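PDB 5DQV: uncharacterized protein from Bacillus subtilis, which acts as a metal-dependent nucleotide pyrophosphohydrolase of the HD-domain family, with a nickel ion bound in the crystal. Local coordinates for residues Arg17-Ser22 against Asn84-Phe89; Asp65-Lys70 against Leu77-Val82; Ser160-Phe165 against Arg197-Asp202; Val138-Ala143 against His189-Gln194. All blocks are in the same frame, centred on the assembly; numbering follows the deposited sequence.

How the contacts relate
From the N terminus, helix 8-24 comes first, and contact 1 closes the long excursion from it to the end of helix 79-88. Contact 2 lies within that excursion: it shuts the short loop from D65-K70, which begins with D65 of the metal site, to L77-V82 at the start of the same helix. The two touch, since W19 packs on both L66 and L77. The chain then moves to the other side of its centre, where contacts 4 and 3 cross. Helix 136-150 (contact 4) and helix 161-169 (contact 3) follow each other and meet successive parts of helix 179-202. These two contacts touch chiefly through F165, and both reach the second subunit.

Contact 1 (Arg17-Ser22 against Asn84-Phe89); sequences RTWVQS and NQLVTF
W19 leaves helix 8-24 with CG anti to the backbone N (chi1 166°), which carries its indole out toward helix 79-88; Q85 starts with the same first torsion but bends at its second, and that bend lays its methylene chain over the indole. Q85 CG stands above the six-membered ring of W19, 3.6 Å from its centroid and 18° off the ring normal, a CH-pi contact made over one face. Q85 CB rests nearer the rim, 3.7 Å from W19 CZ2. The amide continues over the pyrrole end, where Q85 NE2 lies 3.4 Å from W19 CD1. It is just as near W19 NE1, but both nitrogens are donors, so the approach is packing and not a hydrogen bond. In this all-helical fold, the indole is the main link between the two segments, tying the first helix to helix 79-88 of the HD domain; L86 and F89 also touch I16 and Q15 of the first helix. F89 turns the edge of its ring toward the indole face in an offset edge-to-face pair, the planes 81° apart and the centroids of the F89 ring and the W19 five-membered ring 5.7 Å apart. W19 CB meets the F89 ring at its edge, 3.7 Å from CE2. Were W19 cut back to an alanine, the Q85 methylenes and the F89 edge would probably be left without the surface they pack on. At the six-membered end of the indole, L86 CD2 comes within 4.3 Å of W19 CZ3.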
loop_
_atom_site.group_PDB
_atom_site.type_symbol
_atom_site.label_atom_id
_atom_site.label_comp_id
_atom_site.label_asym_id
_atom_site.label_seq_id
_atom_site.Cartn_x
_atom_site.Cartn_y
_atom_site.Cartn_z
ATOM N N ARG A 17 -12.643 21.390 -13.703
ATOM C CA ARG A 17 -12.526 19.951 -13.497
ATOM C C ARG A 17 -12.018 19.233 -14.742
ATOM O O ARG A 17 -11.179 18.341 -14.651
ATOM C CB ARG A 17 -13.871 19.316 -13.086
ATOM C CG ARG A 17 -14.207 19.388 -11.669
ATOM C CD ARG A 17 -15.573 18.783 -11.341
ATOM N NE ARG A 17 -15.782 19.126 -9.954
ATOM C CZ ARG A 17 -15.275 18.441 -8.912
ATOM N NH1 ARG A 17 -14.618 17.303 -9.081
ATOM N NH2 ARG A 17 -15.474 18.878 -7.683
ATOM N N THR A 18 -12.567 19.579 -15.906
ATOM C CA THR A 18 -12.229 18.848 -17.139
ATOM C C THR A 18 -10.763 19.208 -17.508
ATOM O O THR A 18 -10.013 18.374 -17.954
ATOM C CB THR A 18 -13.169 19.245 -18.282
ATOM O OG1 THR A 18 -14.528 18.975 -17.915
ATOM C CG2 THR A 18 -12.809 18.531 -19.623
ATOM N N TRP A 19 -10.403 20.480 -17.341
ATOM C CA TRP A 19 -9.036 20.951 -17.586
ATOM C C TRP A 19 -8.007 20.192 -16.753
ATOM O O TRP A 19 -7.046 19.637 -17.290
ATOM C CB TRP A 19 -8.921 22.480 -17.403
ATOM C CG TRP A 19 -7.559 23.016 -17.303
ATOM C CD1 TRP A 19 -6.527 22.804 -18.164
ATOM C CD2 TRP A 19 -7.053 23.857 -16.259
ATOM N NE1 TRP A 19 -5.383 23.499 -17.735
ATOM C CE2 TRP A 19 -5.684 24.135 -16.563
ATOM C CE3 TRP A 19 -7.617 24.400 -15.087
ATOM C CZ2 TRP A 19 -4.894 24.927 -15.758
ATOM C CZ3 TRP A 19 -6.837 25.180 -14.303
ATOM C CH2 TRP A 19 -5.474 25.450 -14.640
ATOM N N VAL A 20 -8.214 20.169 -15.445
ATOM C CA VAL A 20 -7.286 19.547 -14.521
ATOM C C VAL A 20 -7.141 18.060 -14.831
ATOM O O VAL A 20 -6.014 17.529 -14.874
ATOM C CB VAL A 20 -7.753 19.751 -13.059
ATOM C CG1 VAL A 20 -7.013 18.837 -12.103
ATOM C CG2 VAL A 20 -7.623 21.255 -12.663
ATOM N N GLN A 21 -8.283 17.403 -15.057
ATOM C CA GLN A 21 -8.267 16.001 -15.448
ATOM C C GLN A 21 -7.487 15.814 -16.748
ATOM O O GLN A 21 -6.700 14.869 -16.856
ATOM C CB GLN A 21 -9.684 15.410 -15.508
ATOM C CG GLN A 21 -9.698 13.910 -15.722
ATOM C CD GLN A 21 -11.112 13.288 -15.657
ATOM O OE1 GLN A 21 -12.111 13.998 -15.569
ATOM N NE2 GLN A 21 -11.176 11.973 -15.673
ATOM N N SER A 22 -7.644 16.728 -17.720
ATOM C CA SER A 22 -6.898 16.646 -18.976
ATOM C C SER A 22 -5.408 16.892 -18.803
ATOM O O SER A 22 -4.608 16.251 -19.465
ATOM C CB SER A 22 -7.475 17.645 -19.986
ATOM O OG SER A 22 -6.805 17.589 -21.245
ATOM N N ASN A 84 -3.550 32.185 -15.805
ATOM C CA ASN A 84 -4.060 32.555 -17.139
ATOM C C ASN A 84 -5.250 31.716 -17.565
ATOM O O ASN A 84 -6.208 32.239 -18.174
ATOM C CB ASN A 84 -2.936 32.492 -18.168
ATOM C CG ASN A 84 -1.900 33.621 -18.005
ATOM O OD1 ASN A 84 -2.146 34.588 -17.314
ATOM N ND2 ASN A 84 -0.762 33.514 -18.725
ATOM N N GLN A 85 -5.229 30.429 -17.217
ATOM C CA GLN A 85 -6.301 29.533 -17.612
ATOM C C GLN A 85 -7.526 29.843 -16.814
ATOM O O GLN A 85 -8.657 29.861 -17.343
ATOM C CB GLN A 85 -5.871 28.075 -17.418
ATOM C CG GLN A 85 -6.725 27.028 -18.102
ATOM C CD GLN A 85 -6.298 26.726 -19.543
ATOM O OE1 GLN A 85 -5.614 27.538 -20.172
ATOM N NE2 GLN A 85 -6.742 25.590 -20.087
ATOM N N LEU A 86 -7.343 30.057 -15.511
ATOM C CA LEU A 86 -8.497 30.472 -14.678
ATOM C C LEU A 86 -9.180 31.721 -15.224
ATOM O O LEU A 86 -10.426 31.786 -15.306
ATOM C CB LEU A 86 -8.080 30.698 -13.200
ATOM C CG LEU A 86 -7.606 29.456 -12.454
ATOM C CD1 LEU A 86 -7.030 29.876 -11.068
ATOM C CD2 LEU A 86 -8.782 28.461 -12.355
ATOM N N VAL A 87 -8.389 32.736 -15.557
ATOM C CA VAL A 87 -8.928 34.003 -16.047
ATOM C C VAL A 87 -9.630 33.807 -17.412
ATOM O O VAL A 87 -10.679 34.373 -17.672
ATOM C CB VAL A 87 -7.799 35.097 -16.114
ATOM C CG1 VAL A 87 -8.204 36.327 -16.943
ATOM C CG2 VAL A 87 -7.422 35.505 -14.683
ATOM N N THR A 88 -9.022 33.025 -18.287
ATOM C CA THR A 88 -9.612 32.755 -19.584
ATOM C C THR A 88 -10.931 32.059 -19.396
ATOM O O THR A 88 -11.917 32.332 -20.091
ATOM C CB THR A 88 -8.674 31.845 -20.386
ATOM O OG1 THR A 88 -7.440 32.532 -20.591
ATOM C CG2 THR A 88 -9.308 31.426 -21.725
ATOM N N PHE A 89 -10.966 31.140 -18.450
ATOM C CA PHE A 89 -12.187 30.430 -18.131
ATOM C C PHE A 89 -13.269 31.285 -17.472
ATOM O O PHE A 89 -14.408 30.789 -17.256
ATOM C CB PHE A 89 -11.901 29.197 -17.282
ATOM C CG PHE A 89 -11.247 28.039 -18.011
ATOM C CD1 PHE A 89 -11.295 27.890 -19.386
ATOM C CD2 PHE A 89 -10.670 27.024 -17.272
ATOM C CE1 PHE A 89 -10.711 26.769 -20.007
ATOM C CE2 PHE A 89 -10.143 25.929 -17.882
ATOM C CZ PHE A 89 -10.165 25.794 -19.250
#

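Contact 2 (Asp65-Lys70 against Leu77-Val82); sequences DLIDVK and LSVSEV
I67, L66 and L77 carry this contact, and its one hydrogen bond across the segments joins backbones: L77 N gives to L66 O at 2.8 Å, nearly straight at 177°. Next to it, I67 CA approaches L77 O at 3.5 Å, a CA-H...O contact that goes with the close approach of the backbones here. The side chains of L66 and L77 lie alongside, pointing the same way, with their CD1 methyls 3.9 Å apart; W19 of helix 8-24 packs on both. I67 holds CG1 between its backbone N and carbonyl carbon (chi1 69°), which spreads its branches over two valines. The CG2 branch meets V82 CG2 at 3.7 Å, the side chains crossing at about a right angle, and the longer branch sets I67 CD1 3.8 Å from V79 CG2. I103 and I100 of helix 93-106 add to this apolar cluster. The start of helix 79-88 is fixed by a capping box: E81 N donates to S78 OG (3.1 Å), and S78 N donates to E81 OE1 (3.0 Å) from above the carboxylate plane. In D65-K70 the chain makes a type I turn from D65 to D68, then an Asx turn in which D68 OD1 accepts from K70 N. D65, with H35, H64 and D130, makes up the nickel site, the H...HD...D signature of the HD domain.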
loop_
_atom_site.group_PDB
_atom_site.type_symbol
_atom_site.label_atom_id
_atom_site.label_comp_id
_atom_site.label_asym_id
_atom_site.label_seq_id
_atom_site.Cartn_x
_atom_site.Cartn_y
_atom_site.Cartn_z
ATOM N N ASP A 65 -2.529 20.968 -6.820
ATOM C CA ASP A 65 -1.367 20.133 -7.139
ATOM C C ASP A 65 -0.645 20.505 -8.434
ATOM O O ASP A 65 0.410 19.891 -8.741
ATOM C CB ASP A 65 -1.823 18.678 -7.441
ATOM C CG ASP A 65 -1.729 17.745 -6.273
ATOM O OD1 ASP A 65 -1.527 18.165 -5.087
ATOM O OD2 ASP A 65 -1.907 16.531 -6.582
ATOM N N LEU A 66 -1.222 21.390 -9.253
ATOM C CA LEU A 66 -0.801 21.493 -10.647
ATOM C C LEU A 66 0.618 22.093 -10.697
ATOM O O LEU A 66 1.326 21.860 -11.650
ATOM C CB LEU A 66 -1.745 22.349 -11.476
ATOM C CG LEU A 66 -3.161 21.823 -11.779
ATOM C CD1 LEU A 66 -3.854 22.858 -12.593
ATOM C CD2 LEU A 66 -3.102 20.472 -12.514
ATOM N N ILE A 67 0.967 22.859 -9.674
ATOM C CA ILE A 67 2.272 23.510 -9.589
ATOM C C ILE A 67 3.278 22.793 -8.690
ATOM O O ILE A 67 4.384 23.277 -8.494
ATOM C CB ILE A 67 2.135 24.974 -9.152
ATOM C CG1 ILE A 67 1.679 25.126 -7.688
ATOM C CG2 ILE A 67 1.143 25.688 -10.056
ATOM C CD1 ILE A 67 1.875 26.589 -7.121
ATOM N N ASP A 68 2.882 21.642 -8.152
ATOM C CA ASP A 68 3.633 21.012 -7.066
ATOM C C ASP A 68 4.862 20.347 -7.696
ATOM O O ASP A 68 4.812 19.746 -8.782
ATOM C CB ASP A 68 2.708 20.045 -6.303
ATOM C CG ASP A 68 3.366 19.400 -5.052
ATOM O OD1 ASP A 68 4.246 18.555 -5.204
ATOM O OD2 ASP A 68 2.949 19.696 -3.929
ATOM N N VAL A 69 5.982 20.498 -7.019
ATOM C CA VAL A 69 7.252 20.030 -7.509
ATOM C C VAL A 69 7.256 18.537 -7.779
ATOM O O VAL A 69 8.066 18.056 -8.572
ATOM C CB VAL A 69 8.355 20.359 -6.518
ATOM C CG1 VAL A 69 8.430 21.873 -6.382
ATOM C CG2 VAL A 69 8.100 19.642 -5.154
ATOM N N LYS A 70 6.345 17.828 -7.124
ATOM C CA LYS A 70 6.291 16.380 -7.225
ATOM C C LYS A 70 5.723 15.884 -8.547
ATOM O O LYS A 70 5.977 14.744 -8.925
ATOM C CB LYS A 70 5.487 15.812 -6.058
ATOM C CG LYS A 70 6.319 15.692 -4.754
ATOM N N LEU A 77 2.666 22.694 -14.014
ATOM C CA LEU A 77 2.429 24.045 -14.568
ATOM C C LEU A 77 3.136 25.107 -13.751
ATOM O O LEU A 77 3.422 24.876 -12.580
ATOM C CB LEU A 77 0.933 24.369 -14.514
ATOM C CG LEU A 77 0.074 23.447 -15.392
ATOM C CD1 LEU A 77 -1.381 23.875 -15.448
ATOM C CD2 LEU A 77 0.745 23.320 -16.794
ATOM N N SER A 78 3.448 26.225 -14.398
ATOM C CA SER A 78 3.897 27.404 -13.706
ATOM C C SER A 78 2.680 28.080 -13.122
ATOM O O SER A 78 1.511 27.847 -13.541
ATOM C CB SER A 78 4.602 28.346 -14.662
ATOM O OG SER A 78 3.669 28.934 -15.527
ATOM N N VAL A 79 2.932 28.965 -12.187
ATOM C CA VAL A 79 1.856 29.696 -11.553
ATOM C C VAL A 79 1.141 30.568 -12.577
ATOM O O VAL A 79 -0.116 30.646 -12.594
ATOM C CB VAL A 79 2.370 30.536 -10.357
ATOM C CG1 VAL A 79 1.307 31.548 -9.874
ATOM C CG2 VAL A 79 2.831 29.597 -9.221
ATOM N N SER A 80 1.903 31.202 -13.466
ATOM C CA SER A 80 1.262 32.030 -14.517
ATOM C C SER A 80 0.356 31.207 -15.424
ATOM O O SER A 80 -0.694 31.689 -15.853
ATOM C CB SER A 80 2.263 32.901 -15.300
ATOM O OG SER A 80 2.950 32.175 -16.282
ATOM N N GLU A 81 0.704 29.957 -15.691
ATOM C CA GLU A 81 -0.140 29.125 -16.547
ATOM C C GLU A 81 -1.460 28.837 -15.872
ATOM O O GLU A 81 -2.495 28.863 -16.524
ATOM C CB GLU A 81 0.585 27.799 -16.922
ATOM C CG GLU A 81 1.584 28.000 -18.080
ATOM C CD GLU A 81 2.671 26.922 -18.191
ATOM O OE1 GLU A 81 2.853 26.094 -17.288
ATOM O OE2 GLU A 81 3.406 26.975 -19.160
ATOM N N VAL A 82 -1.420 28.543 -14.564
ATOM C CA VAL A 82 -2.635 28.313 -13.803
ATOM C C VAL A 82 -3.501 29.574 -13.762
ATOM O O VAL A 82 -4.670 29.516 -14.041
ATOM C CB VAL A 82 -2.311 27.834 -12.377
ATOM C CG1 VAL A 82 -3.559 27.724 -11.570
ATOM C CG2 VAL A 82 -1.570 26.456 -12.425
#

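Contact 3 (Ser160-Phe165 against Arg197-Asp202)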
loop_
_atom_site.group_PDB
_atom_site.type_symbol
_atom_site.label_atom_id
_atom_site.label_comp_id
_atom_site.label_asym_id
_atom_site.label_seq_id
_atom_site.Cartn_x
_atom_site.Cartn_y
_atom_site.Cartn_z
ATOM N N SER A 160 11.029 3.469 4.645
ATOM C CA SER A 160 9.912 2.526 4.561
ATOM C C SER A 160 8.575 3.194 4.859
ATOM O O SER A 160 8.501 4.260 5.457
ATOM C CB SER A 160 10.158 1.335 5.519
ATOM O OG SER A 160 9.876 1.674 6.898
ATOM N N ALA A 161 7.506 2.574 4.384
ATOM C CA ALA A 161 6.175 3.085 4.605
ATOM C C ALA A 161 5.905 3.140 6.098
ATOM O O ALA A 161 5.360 4.131 6.611
ATOM C CB ALA A 161 5.121 2.180 3.889
ATOM N N TYR A 162 6.317 2.083 6.803
ATOM C CA TYR A 162 6.060 1.953 8.247
ATOM C C TYR A 162 6.724 3.120 8.963
ATOM O O TYR A 162 6.107 3.796 9.783
ATOM C CB TYR A 162 6.599 0.642 8.794
ATOM C CG TYR A 162 6.132 0.333 10.220
ATOM C CD1 TYR A 162 4.826 -0.033 10.480
ATOM C CD2 TYR A 162 7.011 0.406 11.297
ATOM C CE1 TYR A 162 4.389 -0.374 11.769
ATOM C CE2 TYR A 162 6.582 0.128 12.595
ATOM C CZ TYR A 162 5.269 -0.291 12.825
ATOM O OH TYR A 162 4.844 -0.566 14.126
ATOM N N ALA A 163 7.968 3.402 8.605
ATOM C CA ALA A 163 8.663 4.543 9.189
ATOM C C ALA A 163 7.919 5.848 8.914
ATOM O O ALA A 163 7.860 6.755 9.781
ATOM C CB ALA A 163 10.142 4.616 8.679
ATOM N N HIS A 164 7.347 5.948 7.709
ATOM C CA HIS A 164 6.655 7.154 7.299
ATOM C C HIS A 164 5.386 7.414 8.140
ATOM O O HIS A 164 5.048 8.559 8.365
ATOM C CB HIS A 164 6.330 7.070 5.813
ATOM C CG HIS A 164 5.687 8.291 5.245
ATOM N ND1 HIS A 164 6.344 9.501 5.137
ATOM C CD2 HIS A 164 4.487 8.461 4.640
ATOM C CE1 HIS A 164 5.547 10.381 4.551
ATOM N NE2 HIS A 164 4.416 9.775 4.240
ATOM N N PHE A 165 4.684 6.368 8.574
ATOM C CA PHE A 165 3.591 6.500 9.518
ATOM C C PHE A 165 4.035 7.225 10.788
ATOM O O PHE A 165 3.371 8.175 11.208
ATOM C CB PHE A 165 2.993 5.148 9.924
ATOM C CG PHE A 165 2.225 4.445 8.804
ATOM C CD1 PHE A 165 1.145 5.028 8.229
ATOM C CD2 PHE A 165 2.628 3.224 8.313
ATOM C CE1 PHE A 165 0.462 4.379 7.141
ATOM C CE2 PHE A 165 1.956 2.593 7.242
ATOM C CZ PHE A 165 0.894 3.163 6.677
ATOM N N ARG A 197 -1.439 -1.380 14.841
ATOM C CA ARG A 197 -1.551 -2.415 15.849
ATOM C C ARG A 197 -1.625 -3.788 15.179
ATOM O O ARG A 197 -0.960 -4.785 15.611
ATOM C CB ARG A 197 -2.829 -2.135 16.639
ATOM C CG ARG A 197 -3.113 -3.155 17.691
ATOM C CD ARG A 197 -4.322 -2.749 18.452
ATOM N NE ARG A 197 -4.694 -3.785 19.395
ATOM C CZ ARG A 197 -5.939 -4.085 19.761
ATOM N NH1 ARG A 197 -7.000 -3.430 19.275
ATOM N NH2 ARG A 197 -6.115 -5.034 20.654
ATOM N N GLN A 198 -2.444 -3.848 14.119
ATOM C CA GLN A 198 -2.587 -5.103 13.367
ATOM C C GLN A 198 -1.247 -5.552 12.749
ATOM O O GLN A 198 -0.882 -6.754 12.844
ATOM C CB GLN A 198 -3.744 -5.010 12.349
ATOM C CG GLN A 198 -4.213 -6.381 11.864
ATOM C CD GLN A 198 -4.925 -7.160 12.924
ATOM O OE1 GLN A 198 -5.723 -6.624 13.681
ATOM N NE2 GLN A 198 -4.570 -8.430 13.047
ATOM N N LEU A 199 -0.461 -4.616 12.190
ATOM C CA LEU A 199 0.878 -4.955 11.658
ATOM C C LEU A 199 1.784 -5.442 12.776
ATOM O O LEU A 199 2.532 -6.425 12.597
ATOM C CB LEU A 199 1.578 -3.781 10.940
ATOM C CG LEU A 199 1.189 -3.397 9.532
ATOM C CD1 LEU A 199 2.029 -2.220 9.082
ATOM C CD2 LEU A 199 1.346 -4.615 8.598
ATOM N N GLU A 200 1.710 -4.782 13.927
ATOM C CA GLU A 200 2.576 -5.137 15.074
ATOM C C GLU A 200 2.255 -6.556 15.539
ATOM O O GLU A 200 3.167 -7.316 15.908
ATOM C CB GLU A 200 2.438 -4.147 16.231
ATOM C CG GLU A 200 3.300 -2.918 16.000
ATOM C CD GLU A 200 3.127 -1.853 17.053
ATOM O OE1 GLU A 200 1.988 -1.622 17.496
ATOM O OE2 GLU A 200 4.143 -1.239 17.438
ATOM N N LYS A 201 0.970 -6.906 15.476
ATOM C CA LYS A 201 0.496 -8.223 15.906
ATOM C C LYS A 201 0.944 -9.294 14.931
ATOM O O LYS A 201 1.526 -10.314 15.345
ATOM C CB LYS A 201 -1.021 -8.191 16.024
ATOM C CG LYS A 201 -1.703 -9.398 16.566
ATOM C CD LYS A 201 -3.168 -9.030 16.732
ATOM N N ASP A 202 0.766 -9.028 13.651
ATOM C CA ASP A 202 1.048 -10.006 12.590
ATOM C C ASP A 202 2.516 -10.165 12.255
ATOM O O ASP A 202 2.933 -11.208 11.713
ATOM C CB ASP A 202 0.297 -9.612 11.358
ATOM C CG ASP A 202 -1.197 -9.820 11.510
ATOM O OD1 ASP A 202 -1.616 -10.424 12.539
ATOM O OD2 ASP A 202 -1.918 -9.387 10.612
#
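Y162 meets helix 179-202 through its ring and its hydroxyl. Y162 and L199 slide past each other in opposite directions, Y162 CD1 3.8 Å from L199 CD1. At the far end Y162 OH lies 3.4 Å from E200 CG, the two side chains crossing at about a right angle. E200 OE2 is also near, but the angle is poor for a hydrogen bond, and the hydroxyl bonds instead to OD1 of D207. The other D207 oxygen sits close to E200 OE2, a pair of like charges that may favour a proton on one of the acids. With a phenylalanine in place of Y162, D207 would probably lose its hydroxyl partner beside E200. The reach of the ring comes from its first torsion, CG anti to the backbone N (chi1 -169°). S160 is the N-cap of helix 161-169, its OG accepting from A163 N at 3.1 Å. Around this, F166 meets the Y162 ring and I206 closes on Y162, L199 and E200. Helix 161-169 packs on both helix 179-202 and helix 136-150, which also meet each other; A161 and F165 lie on F144, while L199 also packs on A137 of the second subunit.

Contact 4 (Val138-Ala143 against His189-Gln194)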
loop_
_atom_site.group_PDB
_atom_site.type_symbol
_atom_site.label_atom_id
_atom_site.label_comp_id
_atom_site.label_asym_id
_atom_site.label_seq_id
_atom_site.Cartn_x
_atom_site.Cartn_y
_atom_site.Cartn_z
ATOM N N VAL A 138 -7.599 5.451 3.405
ATOM C CA VAL A 138 -7.060 5.975 2.160
ATOM C C VAL A 138 -5.583 6.374 2.310
ATOM O O VAL A 138 -4.750 6.068 1.428
ATOM C CB VAL A 138 -7.956 7.120 1.532
ATOM C CG1 VAL A 138 -8.181 8.186 2.496
ATOM C CG2 VAL A 138 -7.281 7.714 0.326
ATOM N N GLY A 139 -5.220 7.000 3.438
ATOM C CA GLY A 139 -3.775 7.319 3.636
ATOM C C GLY A 139 -2.857 6.091 3.686
ATOM O O GLY A 139 -1.699 6.109 3.184
ATOM N N ILE A 140 -3.373 5.018 4.279
ATOM C CA ILE A 140 -2.634 3.762 4.344
ATOM C C ILE A 140 -2.328 3.277 2.951
ATOM O O ILE A 140 -1.170 2.944 2.605
ATOM C CB ILE A 140 -3.447 2.697 5.151
ATOM C CG1 ILE A 140 -3.389 3.006 6.657
ATOM C CG2 ILE A 140 -2.888 1.282 4.951
ATOM C CD1 ILE A 140 -4.544 2.399 7.400
ATOM N N ALA A 141 -3.364 3.279 2.110
ATOM C CA ALA A 141 -3.205 2.807 0.718
ATOM C C ALA A 141 -2.196 3.657 -0.007
ATOM O O ALA A 141 -1.301 3.151 -0.720
ATOM C CB ALA A 141 -4.527 2.835 -0.005
ATOM N N ARG A 142 -2.290 4.956 0.222
ATOM C CA ARG A 142 -1.406 5.865 -0.493
ATOM C C ARG A 142 0.046 5.688 -0.057
ATOM O O ARG A 142 0.949 5.735 -0.889
ATOM C CB ARG A 142 -1.881 7.301 -0.334
ATOM C CG ARG A 142 -3.133 7.609 -1.095
ATOM C CD ARG A 142 -3.552 9.049 -0.853
ATOM N NE ARG A 142 -2.634 9.932 -1.565
ATOM C CZ ARG A 142 -2.311 11.178 -1.223
ATOM N NH1 ARG A 142 -2.824 11.782 -0.148
ATOM N NH2 ARG A 142 -1.458 11.830 -1.983
ATOM N N ALA A 143 0.255 5.447 1.229
ATOM C CA ALA A 143 1.624 5.281 1.767
ATOM C C ALA A 143 2.293 4.070 1.137
ATOM O O ALA A 143 3.459 4.120 0.727
ATOM C CB ALA A 143 1.594 5.123 3.269
ATOM N N HIS A 189 -7.363 8.873 11.920
ATOM C CA HIS A 189 -6.163 8.676 12.743
ATOM C C HIS A 189 -6.301 7.449 13.598
ATOM O O HIS A 189 -5.405 6.642 13.635
ATOM C CB HIS A 189 -5.957 9.876 13.611
ATOM C CG HIS A 189 -4.777 9.778 14.523
ATOM N ND1 HIS A 189 -3.489 9.999 14.095
ATOM C CD2 HIS A 189 -4.693 9.494 15.845
ATOM C CE1 HIS A 189 -2.660 9.891 15.125
ATOM N NE2 HIS A 189 -3.365 9.580 16.197
ATOM N N GLU A 190 -7.434 7.311 14.278
ATOM C CA GLU A 190 -7.638 6.135 15.099
ATOM C C GLU A 190 -7.635 4.846 14.257
ATOM O O GLU A 190 -7.157 3.788 14.704
ATOM C CB GLU A 190 -8.919 6.219 15.889
ATOM C CG GLU A 190 -8.815 7.228 17.031
ATOM C CD GLU A 190 -7.643 6.915 17.977
ATOM O OE1 GLU A 190 -7.385 5.703 18.253
ATOM O OE2 GLU A 190 -6.995 7.894 18.434
ATOM N N PHE A 191 -8.227 4.910 13.082
ATOM C CA PHE A 191 -8.211 3.723 12.202
ATOM C C PHE A 191 -6.749 3.375 11.806
ATOM O O PHE A 191 -6.331 2.221 11.768
ATOM C CB PHE A 191 -9.074 3.942 10.941
ATOM C CG PHE A 191 -9.128 2.730 10.073
ATOM C CD1 PHE A 191 -9.919 1.667 10.425
ATOM C CD2 PHE A 191 -8.267 2.605 9.004
ATOM C CE1 PHE A 191 -9.927 0.526 9.658
ATOM C CE2 PHE A 191 -8.244 1.463 8.240
ATOM C CZ PHE A 191 -9.061 0.430 8.554
ATOM N N MET A 192 -5.973 4.393 11.487
ATOM C CA MET A 192 -4.572 4.196 11.127
ATOM C C MET A 192 -3.796 3.589 12.350
ATOM O O MET A 192 -3.011 2.690 12.179
ATOM C CB MET A 192 -3.989 5.552 10.723
ATOM C CG MET A 192 -2.688 5.534 10.023
ATOM S SD MET A 192 -2.308 7.170 9.140
ATOM C CE MET A 192 -2.755 8.362 10.422
ATOM N N LEU A 193 -4.112 4.010 13.568
ATOM C CA LEU A 193 -3.542 3.388 14.757
ATOM C C LEU A 193 -3.956 1.905 14.880
ATOM O O LEU A 193 -3.127 1.065 15.201
ATOM C CB LEU A 193 -3.917 4.150 16.003
ATOM C CG LEU A 193 -3.149 5.473 16.222
ATOM C CD1 LEU A 193 -3.687 6.252 17.436
ATOM C CD2 LEU A 193 -1.650 5.174 16.421
ATOM N N GLN A 194 -5.219 1.583 14.590
ATOM C CA GLN A 194 -5.629 0.179 14.547
ATOM C C GLN A 194 -4.867 -0.655 13.514
ATOM O O GLN A 194 -4.506 -1.824 13.780
ATOM C CB GLN A 194 -7.160 0.076 14.432
ATOM C CG GLN A 194 -7.863 0.632 15.690
ATOM C CD GLN A 194 -7.386 -0.050 17.035
ATOM O OE1 GLN A 194 -7.388 -1.284 17.157
ATOM N NE2 GLN A 194 -6.932 0.785 18.021
#
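Helix 136-150 packs on helix 179-202 close to the subunit interface, and I140 is the residue through which the first helix reaches the second. The backbones come nearest at I140 and M192, whose CA atoms are 7.1 Å apart. I140 has CG1 anti to its carbonyl carbon (chi1 -75°), which, with the chain extended beyond, places CD1 against helix 179-202. I140 CD1 lies 3.9 Å from F191 CE2 and 4.1 Å from M192 CA, touching ring and backbone at once. The I140 and F191 side chains cross at about a right angle. One carbon back, I140 CG1 meets M192 CG at 4.3 Å. G139, the residue before, has no side chain; one there would point toward M192 SD. M192 also packs on I135, L169 and L170, while F165 of helix 161-169 lies against I140. Y195 of the same chain touches I140, and Y195 of the second subunit packs on I140, A141 and F191, which carries the apolar cluster across the dimer interface. On another side of helix 136-150, R142 makes a salt bridge to D133 and touches H35, a ligand of the nickel site. Between the two segments no hydrogen bond or charge pair is formed: I140 CD1 and CG1 meet the F191 ring and M192 CA and CG, so the hold is apolar and rests on the fit of I140 against F191 and M192.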